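Local atomic coordinates of L-serine ammonia-lyase (Rhizomucor miehei CAU432, PDB entry 5C3U), a protein that carries covalently bound pyridoxal-5'-phosphate and belongs to the family of pyridoxal-phosphate dependent enzymes. Residues A263-V267 against E279-A284; S216-L222 against V240-L245; L18-T22 against K52-I56. All coordinates share one frame; numbering follows the deposited sequence.

Contact 1 of 3, residues A263-V267 against E279-A284. With PLP (pyridoxal-5'-phosphate), chain B.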
loop_
_atom_site.group_PDB
_atom_site.type_symbol
_atom_site.label_atom_id
_atom_site.label_comp_id
_atom_site.label_asym_id
_atom_site.label_seq_id
_atom_site.Cartn_x
_atom_site.Cartn_y
_atom_site.Cartn_z
ATOM N N ALA A 263 -4.515 8.151 12.094
ATOM C CA ALA A 263 -3.607 8.018 10.954
ATOM C C ALA A 263 -2.803 9.303 10.773
ATOM O O ALA A 263 -1.609 9.250 10.497
ATOM C CB ALA A 263 -4.381 7.675 9.676
ATOM N N ALA A 264 -3.455 10.448 10.944
ATOM C CA ALA A 264 -2.786 11.737 10.750
ATOM C C ALA A 264 -1.722 11.955 11.833
ATOM O O ALA A 264 -0.608 12.472 11.585
ATOM C CB ALA A 264 -3.800 12.866 10.792
ATOM N N ASP A 265 -2.068 11.592 13.052
ATOM C CA ASP A 265 -1.125 11.750 14.149
ATOM C C ASP A 265 0.095 10.858 13.908
ATOM O O ASP A 265 1.233 11.252 14.201
ATOM C CB ASP A 265 -1.780 11.432 15.490
ATOM C CG ASP A 265 -1.004 12.011 16.655
ATOM O OD1 ASP A 265 -0.607 13.198 16.592
ATOM O OD2 ASP A 265 -0.773 11.283 17.625
ATOM N N ALA A 266 -0.127 9.679 13.337
ATOM C CA ALA A 266 1.001 8.777 13.088
ATOM C C ALA A 266 1.935 9.350 12.016
ATOM O O ALA A 266 3.144 9.183 12.114
ATOM C CB ALA A 266 0.519 7.393 12.679
ATOM N N VAL A 267 1.367 9.973 10.991
ATOM C CA VAL A 267 2.194 10.614 9.952
ATOM C C VAL A 267 3.062 11.696 10.602
ATOM O O VAL A 267 4.253 11.849 10.264
ATOM C CB VAL A 267 1.327 11.220 8.820
ATOM C CG1 VAL A 267 2.178 12.102 7.878
ATOM C CG2 VAL A 267 0.652 10.100 8.038
ATOM N N GLU A 279 2.405 8.718 3.563
ATOM C CA GLU A 279 0.970 8.958 3.387
ATOM C C GLU A 279 0.205 8.485 4.602
ATOM O O GLU A 279 0.672 7.598 5.312
ATOM C CB GLU A 279 0.467 8.132 2.216
ATOM C CG GLU A 279 0.391 8.877 0.922
ATOM C CD GLU A 279 -0.165 8.021 -0.202
ATOM O OE1 GLU A 279 -1.148 7.247 -0.009
ATOM O OE2 GLU A 279 0.386 8.149 -1.295
ATOM N N ALA A 280 -0.983 9.053 4.812
ATOM C CA ALA A 280 -1.879 8.573 5.867
ATOM C C ALA A 280 -2.235 7.098 5.740
ATOM O O ALA A 280 -2.560 6.462 6.758
ATOM C CB ALA A 280 -3.144 9.426 5.918
ATOM N N SER A 281 -2.186 6.549 4.507
ATOM C CA SER A 281 -2.301 5.103 4.303
ATOM C C SER A 281 -1.294 4.301 5.161
ATOM O O SER A 281 -1.659 3.372 5.895
ATOM C CB SER A 281 -2.152 4.769 2.809
ATOM O OG SER A 281 -3.023 5.618 2.048
ATOM N N ALA A 282 -0.023 4.687 5.097
ATOM C CA ALA A 282 1.015 4.046 5.910
ATOM C C ALA A 282 0.841 4.459 7.352
ATOM O O ALA A 282 1.110 3.681 8.279
ATOM C CB ALA A 282 2.394 4.486 5.407
ATOM N N GLY A 283 0.384 5.692 7.549
ATOM C CA GLY A 283 0.139 6.219 8.877
ATOM C C GLY A 283 -0.878 5.345 9.619
ATOM O O GLY A 283 -0.761 5.163 10.823
ATOM N N ALA A 284 -1.863 4.809 8.901
ATOM C CA ALA A 284 -2.848 3.902 9.528
ATOM C C ALA A 284 -2.169 2.703 10.211
ATOM O O ALA A 284 -2.529 2.349 11.332
ATOM C CB ALA A 284 -3.896 3.439 8.526
HETATM N N1 PLP B . -0.360 2.069 1.279
HETATM C C2 PLP B . 0.060 2.724 0.183
HETATM C C2A PLP B . 0.870 3.995 0.272
HETATM C C3 PLP B . -0.291 2.195 -1.138
HETATM O O3 PLP B . 0.127 2.838 -2.273
HETATM C C4 PLP B . -1.070 0.939 -1.174
HETATM C C4A PLP B . -1.422 0.345 -2.472
HETATM C C5 PLP B . -1.484 0.301 0.102
HETATM C C6 PLP B . -1.082 0.925 1.288
HETATM C C5A PLP B . -2.301 -0.992 0.145
HETATM O O4P PLP B . -2.997 -1.129 -1.088
HETATM P P PLP B . -3.848 -2.402 -1.619
HETATM O O1P PLP B . -2.910 -3.337 -2.299
HETATM O O2P PLP B . -4.619 -3.016 -0.437
HETATM O O3P PLP B . -4.761 -1.678 -2.545
#
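Ala-263, Ala-266 and Val-267 on helix 260-274 pack against the first turn of helix 280-290, the two short axes passing 7.5 Å apart at 100°. The side chains that meet are small and apolar, and several rest on backbone carbonyls. Ala-263 CB sits over the backbone turn at 3.6 Å from Ala-280 O and also meets the methyls of Ala-280 and Ala-284. Gly-283 presents bare backbone to helix 260-274, and Ala-266 CB lies a tight 3.2 Å from Gly-283 O. With CG2 set beside its own backbone N, Val-267 lays that methyl on Ala-280 CA at 3.7 Å.

Polar bonding belongs to the far side of helix 280-290. Ser-281 OG donates to the anti lone pair of Glu-279 OE1, 3.2 Å away, and also takes Ser-234 N. Glu-279, the N-cap residue, extends its carboxylate to Ser-234 OG through OE1 and to Asn-80 and Asp-316 N through OE2, a grip that fixes its rotation. The ligand meets the carbon of the serine: Ser-281 CB is 3.6 Å from N1 of pyridoxal-5'-phosphate, while Ser-281 OG is 4.5 Å from that N1. The whole is a close helix-helix crossing on small residues that backs one wall of the cofactor pocket.

Contact 2 of 3, residues S216-L222 against V240-L245; sequences SVVAGEL and VSSKSL
Leu-245 points its two methyls at the end of helix 212-219, one at the last turn and one at the chain that follows. CD1 rests 3.5 Å from Ser-216 O and also touches Val-217 CG2; CD2 lies 3.7 Å from Glu-221 CA. CG stands opposite the backbone N and beside the carbonyl carbon (chi1 -167°), the setting in which the fork reaches both places. Leu-222 reaches back from the other segment and straddles the start of helix 242-250. Its CD2 lies 3.8 Å from Val-240 CG1, the two side chains crossing at about a right angle, and 3.4 Å from Val-240 O. The CD1 branch covers Ser-242 CB at 3.8 Å, and CD2 also meets Leu-245 CD2.

One water joins the segments beside this apolar patch, donating to Ser-216 OG at 2.8 Å and accepting from Val-240 N at 2.7 Å. Ser-216 OG is further bound to Ala-212 O and Val-223 N, so it ties its own helix to the chain just past Leu-222. Gly-220, with positive phi, ends helix 212-219 and turns the chain toward Leu-222. On the other segment the N-cap residue Ser-241 donates from OG to Ser-244 OG, and Asn-186 of helix 183-194 bonds both hydroxyls. The backbone of Ser-241 is bonded to Gly-181, whose N holds pyridoxal-5'-phosphate. Methyl contacts are not directional, so the placing of each segment probably rests on its own polar bonds, with the water as a polar link across.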
loop_
_atom_site.group_PDB
_atom_site.type_symbol
_atom_site.label_atom_id
_atom_site.label_comp_id
_atom_site.label_asym_id
_atom_site.label_seq_id
_atom_site.Cartn_x
_atom_site.Cartn_y
_atom_site.Cartn_z
ATOM N N SER A 216 -16.440 -6.738 4.792
ATOM C CA SER A 216 -16.590 -7.972 4.018
ATOM C C SER A 216 -16.358 -9.214 4.866
ATOM O O SER A 216 -17.098 -10.222 4.718
ATOM C CB SER A 216 -15.673 -7.932 2.783
ATOM O OG SER A 216 -16.114 -6.905 1.917
ATOM N N VAL A 217 -15.368 -9.147 5.774
ATOM C CA VAL A 217 -15.065 -10.263 6.694
ATOM C C VAL A 217 -16.270 -10.475 7.628
ATOM O O VAL A 217 -16.690 -11.615 7.861
ATOM C CB VAL A 217 -13.740 -10.053 7.484
ATOM C CG1 VAL A 217 -13.520 -11.134 8.553
ATOM C CG2 VAL A 217 -12.562 -10.057 6.523
ATOM N N VAL A 218 -16.843 -9.388 8.134
ATOM C CA VAL A 218 -18.067 -9.524 8.957
ATOM C C VAL A 218 -19.221 -10.173 8.188
ATOM O O VAL A 218 -19.913 -11.067 8.720
ATOM C CB VAL A 218 -18.529 -8.194 9.591
ATOM C CG1 VAL A 218 -19.783 -8.410 10.439
ATOM C CG2 VAL A 218 -17.417 -7.619 10.452
ATOM N N ALA A 219 -19.436 -9.738 6.948
ATOM C CA ALA A 219 -20.577 -10.200 6.144
ATOM C C ALA A 219 -20.357 -11.585 5.537
ATOM O O ALA A 219 -21.317 -12.296 5.239
ATOM C CB ALA A 219 -20.915 -9.184 5.059
ATOM N N GLY A 220 -19.101 -11.975 5.382
ATOM C CA GLY A 220 -18.751 -13.180 4.637
ATOM C C GLY A 220 -19.079 -13.031 3.161
ATOM O O GLY A 220 -19.316 -14.016 2.477
ATOM N N GLU A 221 -19.133 -11.798 2.666
ATOM C CA GLU A 221 -19.245 -11.561 1.217
ATOM C C GLU A 221 -18.731 -10.174 0.859
ATOM O O GLU A 221 -18.428 -9.395 1.751
ATOM C CB GLU A 221 -20.650 -11.810 0.680
ATOM C CG GLU A 221 -21.698 -10.765 1.002
ATOM C CD GLU A 221 -23.029 -11.101 0.340
ATOM O OE1 GLU A 221 -23.190 -10.831 -0.875
ATOM O OE2 GLU A 221 -23.912 -11.653 1.027
ATOM N N LEU A 222 -18.603 -9.877 -0.427
ATOM C CA LEU A 222 -17.947 -8.627 -0.812
ATOM C C LEU A 222 -18.900 -7.445 -0.717
ATOM O O LEU A 222 -19.828 -7.285 -1.530
ATOM C CB LEU A 222 -17.340 -8.724 -2.211
ATOM C CG LEU A 222 -16.271 -9.807 -2.340
ATOM C CD1 LEU A 222 -16.000 -10.078 -3.811
ATOM C CD2 LEU A 222 -15.006 -9.405 -1.584
ATOM N N VAL A 240 -13.183 -4.941 -1.752
ATOM C CA VAL A 240 -11.896 -5.608 -1.604
ATOM C C VAL A 240 -11.844 -6.763 -2.616
ATOM O O VAL A 240 -12.899 -7.228 -3.082
ATOM C CB VAL A 240 -11.664 -6.038 -0.139
ATOM C CG1 VAL A 240 -12.384 -7.343 0.192
ATOM C CG2 VAL A 240 -10.184 -6.126 0.197
ATOM N N SER A 241 -10.639 -7.211 -2.982
ATOM C CA SER A 241 -10.541 -8.323 -3.937
ATOM C C SER A 241 -11.154 -9.584 -3.350
ATOM O O SER A 241 -11.004 -9.855 -2.157
ATOM C CB SER A 241 -9.096 -8.601 -4.304
ATOM O OG SER A 241 -8.419 -9.178 -3.221
ATOM N N SER A 242 -11.829 -10.363 -4.194
ATOM C CA SER A 242 -12.403 -11.654 -3.750
ATOM C C SER A 242 -11.336 -12.604 -3.173
ATOM O O SER A 242 -11.623 -13.428 -2.294
ATOM C CB SER A 242 -13.135 -12.324 -4.911
ATOM O OG SER A 242 -12.189 -12.688 -5.888
ATOM N N LYS A 243 -10.104 -12.490 -3.675
ATOM C CA LYS A 243 -8.993 -13.285 -3.154
ATOM C C LYS A 243 -8.703 -12.957 -1.692
ATOM O O LYS A 243 -8.324 -13.843 -0.941
ATOM C CB LYS A 243 -7.735 -13.083 -4.018
ATOM C CG LYS A 243 -6.469 -13.811 -3.552
ATOM C CD LYS A 243 -6.618 -15.329 -3.479
ATOM C CE LYS A 243 -6.774 -15.974 -4.840
ATOM N NZ LYS A 243 -6.298 -17.389 -4.802
ATOM N N SER A 244 -8.888 -11.692 -1.293
ATOM C CA SER A 244 -8.579 -11.258 0.077
ATOM C C SER A 244 -9.468 -11.974 1.091
ATOM O O SER A 244 -8.989 -12.459 2.119
ATOM C CB SER A 244 -8.758 -9.740 0.230
ATOM O OG SER A 244 -7.812 -9.065 -0.582
ATOM N N LEU A 245 -10.753 -12.012 0.777
ATOM C CA LEU A 245 -11.759 -12.684 1.610
ATOM C C LEU A 245 -11.489 -14.183 1.700
ATOM O O LEU A 245 -11.578 -14.785 2.780
ATOM C CB LEU A 245 -13.153 -12.399 1.040
ATOM C CG LEU A 245 -14.393 -12.725 1.900
ATOM C CD1 LEU A 245 -14.395 -11.922 3.193
ATOM C CD2 LEU A 245 -15.675 -12.461 1.124
HETATM O O HOH W 1 -15.461 -5.682 -0.462
#

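Contact 3 of 3, residues L18-T22 against K52-I56; sequences LHVAT and KMRGI. With PLP (pyridoxal-5'-phosphate), chain B.
His-19 has CG between its backbone N and carbonyl carbon (chi1 73°), which turns the imidazole onto Arg-54, whose side chain runs extended from CG to NE beneath it. This joins the N-terminal segment to helix 52-67, the helix of the cofactor lysine in a fold type II pyridoxal-phosphate enzyme. Arg-54 CG lies over one face of the ring, 4.0 Å from His-19 CG. Farther out the guanidinium is tilted 39° to the ring, and its NH2 comes within 3.6 Å of His-19 CD2. Thr-22 approaches from the opposite direction, placing OG1 at the guanidinium edge, in its plane, 3.3 Å from Arg-54 NH1.

The charge is answered by Glu-43 at NE and Glu-162 at NH2; Glu-43 also bonds Thr-22 OG1 and Glu-162 bonds Thr-22 N, so each carboxylate serves both segments. A water 2.8 Å from His-19 ND1 donates to Arg-54 O and links the ring to the helix backbone. On the neighbouring flank Met-53, its chain bent, brings CE to 3.7 Å from Leu-18 CB, with Cys-88 of helix 79-92 against both side chains.

Lys-52 takes no part in this packing; its bent chain ends at the cofactor. Its NZ is covalently joined to C4A of pyridoxal-5'-phosphate, as in the internal aldimine of this family, and gives O3 of that ligand a weak hydrogen bond of 2.6 Å with an N-H...O angle of 119°.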
loop_
_atom_site.group_PDB
_atom_site.type_symbol
_atom_site.label_atom_id
_atom_site.label_comp_id
_atom_site.label_asym_id
_atom_site.label_seq_id
_atom_site.Cartn_x
_atom_site.Cartn_y
_atom_site.Cartn_z
ATOM N N LEU A 18 11.872 -4.796 -11.033
ATOM C CA LEU A 18 11.959 -3.349 -11.059
ATOM C C LEU A 18 12.019 -2.712 -9.650
ATOM O O LEU A 18 12.456 -1.576 -9.488
ATOM C CB LEU A 18 10.794 -2.773 -11.862
ATOM C CG LEU A 18 10.848 -2.933 -13.389
ATOM C CD1 LEU A 18 9.493 -2.690 -14.036
ATOM C CD2 LEU A 18 11.881 -1.990 -13.981
ATOM N N HIS A 19 11.569 -3.451 -8.642
ATOM C CA HIS A 19 11.665 -3.010 -7.251
ATOM C C HIS A 19 13.036 -3.319 -6.672
ATOM O O HIS A 19 13.852 -4.041 -7.273
ATOM C CB HIS A 19 10.587 -3.711 -6.410
ATOM C CG HIS A 19 10.882 -5.168 -6.159
ATOM N ND1 HIS A 19 10.421 -6.146 -6.960
ATOM C CD2 HIS A 19 11.626 -5.798 -5.162
ATOM C CE1 HIS A 19 10.844 -7.341 -6.499
ATOM N NE2 HIS A 19 11.584 -7.126 -5.404
ATOM N N VAL A 20 13.290 -2.793 -5.485
ATOM C CA VAL A 20 14.588 -2.943 -4.827
ATOM C C VAL A 20 14.349 -3.562 -3.476
ATOM O O VAL A 20 13.232 -3.503 -2.961
ATOM C CB VAL A 20 15.362 -1.593 -4.710
ATOM C CG1 VAL A 20 15.638 -1.019 -6.088
ATOM C CG2 VAL A 20 14.640 -0.573 -3.816
ATOM N N ALA A 21 15.370 -4.193 -2.906
ATOM C CA ALA A 21 15.280 -4.619 -1.515
ATOM C C ALA A 21 15.339 -3.379 -0.618
ATOM O O ALA A 21 16.084 -2.427 -0.882
ATOM C CB ALA A 21 16.378 -5.619 -1.171
ATOM N N THR A 22 14.499 -3.355 0.405
ATOM C CA THR A 22 14.364 -2.152 1.219
ATOM C C THR A 22 14.830 -2.431 2.643
ATOM O O THR A 22 14.780 -3.574 3.086
ATOM C CB THR A 22 12.903 -1.680 1.285
ATOM O OG1 THR A 22 12.092 -2.771 1.726
ATOM C CG2 THR A 22 12.410 -1.184 -0.069
ATOM N N LYS A 52 3.931 -0.011 -4.180
ATOM C CA LYS A 52 3.371 -0.327 -5.498
ATOM C C LYS A 52 4.423 -0.794 -6.470
ATOM O O LYS A 52 4.135 -1.602 -7.363
ATOM C CB LYS A 52 2.568 0.838 -6.115
ATOM C CG LYS A 52 1.294 1.197 -5.349
ATOM C CD LYS A 52 0.327 0.011 -5.452
ATOM C CE LYS A 52 -1.088 0.420 -5.106
ATOM N NZ LYS A 52 -1.109 1.126 -3.797
ATOM N N MET A 53 5.653 -0.299 -6.313
ATOM C CA MET A 53 6.744 -0.755 -7.167
ATOM C C MET A 53 6.879 -2.296 -7.207
ATOM O O MET A 53 7.224 -2.860 -8.255
ATOM C CB MET A 53 8.044 -0.085 -6.725
ATOM C CG MET A 53 9.035 0.267 -7.814
ATOM S SD MET A 53 8.365 1.107 -9.268
ATOM C CE MET A 53 8.513 -0.365 -10.182
ATOM N N ARG A 54 6.572 -2.992 -6.105
ATOM C CA ARG A 54 6.661 -4.466 -6.098
ATOM C C ARG A 54 5.566 -5.078 -6.971
ATOM O O ARG A 54 5.860 -5.779 -7.956
ATOM C CB ARG A 54 6.558 -5.046 -4.674
ATOM C CG ARG A 54 7.696 -4.624 -3.753
ATOM C CD ARG A 54 7.558 -5.269 -2.386
ATOM N NE ARG A 54 8.598 -4.784 -1.488
ATOM C CZ ARG A 54 9.780 -5.368 -1.315
ATOM N NH1 ARG A 54 10.643 -4.817 -0.470
ATOM N NH2 ARG A 54 10.098 -6.496 -1.965
ATOM N N GLY A 55 4.305 -4.852 -6.584
ATOM C CA GLY A 55 3.167 -5.431 -7.304
ATOM C C GLY A 55 3.067 -4.932 -8.727
ATOM O O GLY A 55 2.943 -5.728 -9.680
ATOM N N ILE A 56 3.108 -3.599 -8.878
ATOM C CA ILE A 56 2.907 -2.972 -10.189
ATOM C C ILE A 56 4.096 -3.256 -11.099
ATOM O O ILE A 56 3.912 -3.537 -12.289
ATOM C CB ILE A 56 2.581 -1.465 -10.076
ATOM C CG1 ILE A 56 1.358 -1.257 -9.171
ATOM C CG2 ILE A 56 2.415 -0.818 -11.454
ATOM C CD1 ILE A 56 0.109 -1.985 -9.634
HETATM N N1 PLP B . -0.360 2.069 1.279
HETATM C C2 PLP B . 0.060 2.724 0.183
HETATM C C2A PLP B . 0.870 3.995 0.272
HETATM C C3 PLP B . -0.291 2.195 -1.138
HETATM O O3 PLP B . 0.127 2.838 -2.273
HETATM C C4 PLP B . -1.070 0.939 -1.174
HETATM C C4A PLP B . -1.422 0.345 -2.472
HETATM C C5 PLP B . -1.484 0.301 0.102
HETATM C C6 PLP B . -1.082 0.925 1.288
HETATM C C5A PLP B . -2.301 -0.992 0.145
HETATM O O4P PLP B . -2.997 -1.129 -1.088
HETATM P P PLP B . -3.848 -2.402 -1.619
HETATM O O1P PLP B . -2.910 -3.337 -2.299
HETATM O O2P PLP B . -4.619 -3.016 -0.437
HETATM O O3P PLP B . -4.761 -1.678 -2.545
HETATM O O HOH W 2 8.290 -6.561 -8.796
#

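How the contacts relate
Contacts 1 and 3 lie on opposite sides of the chain's centre, and each brings one segment to pyridoxal-5'-phosphate, the nearest atoms of the two contacts being about 7 Å apart. Contact 1 is wholly buried, helix on helix through alanine, glycine and valine. Contact 3 is partly buried and sets a coil segment on a helix, with an arginine paired to outside glutamates; no charged side-chain group meets the other segment in contacts 1 and 2. The centre of contact 2 lies farthest from the chain's centre, about 18 Å, with several exposed residues; two helix ends meet there through larger aliphatic side chains and a water. No helix is shared, and the Val-240 side chain of contact 2 stays about 6 Å from the cofactor.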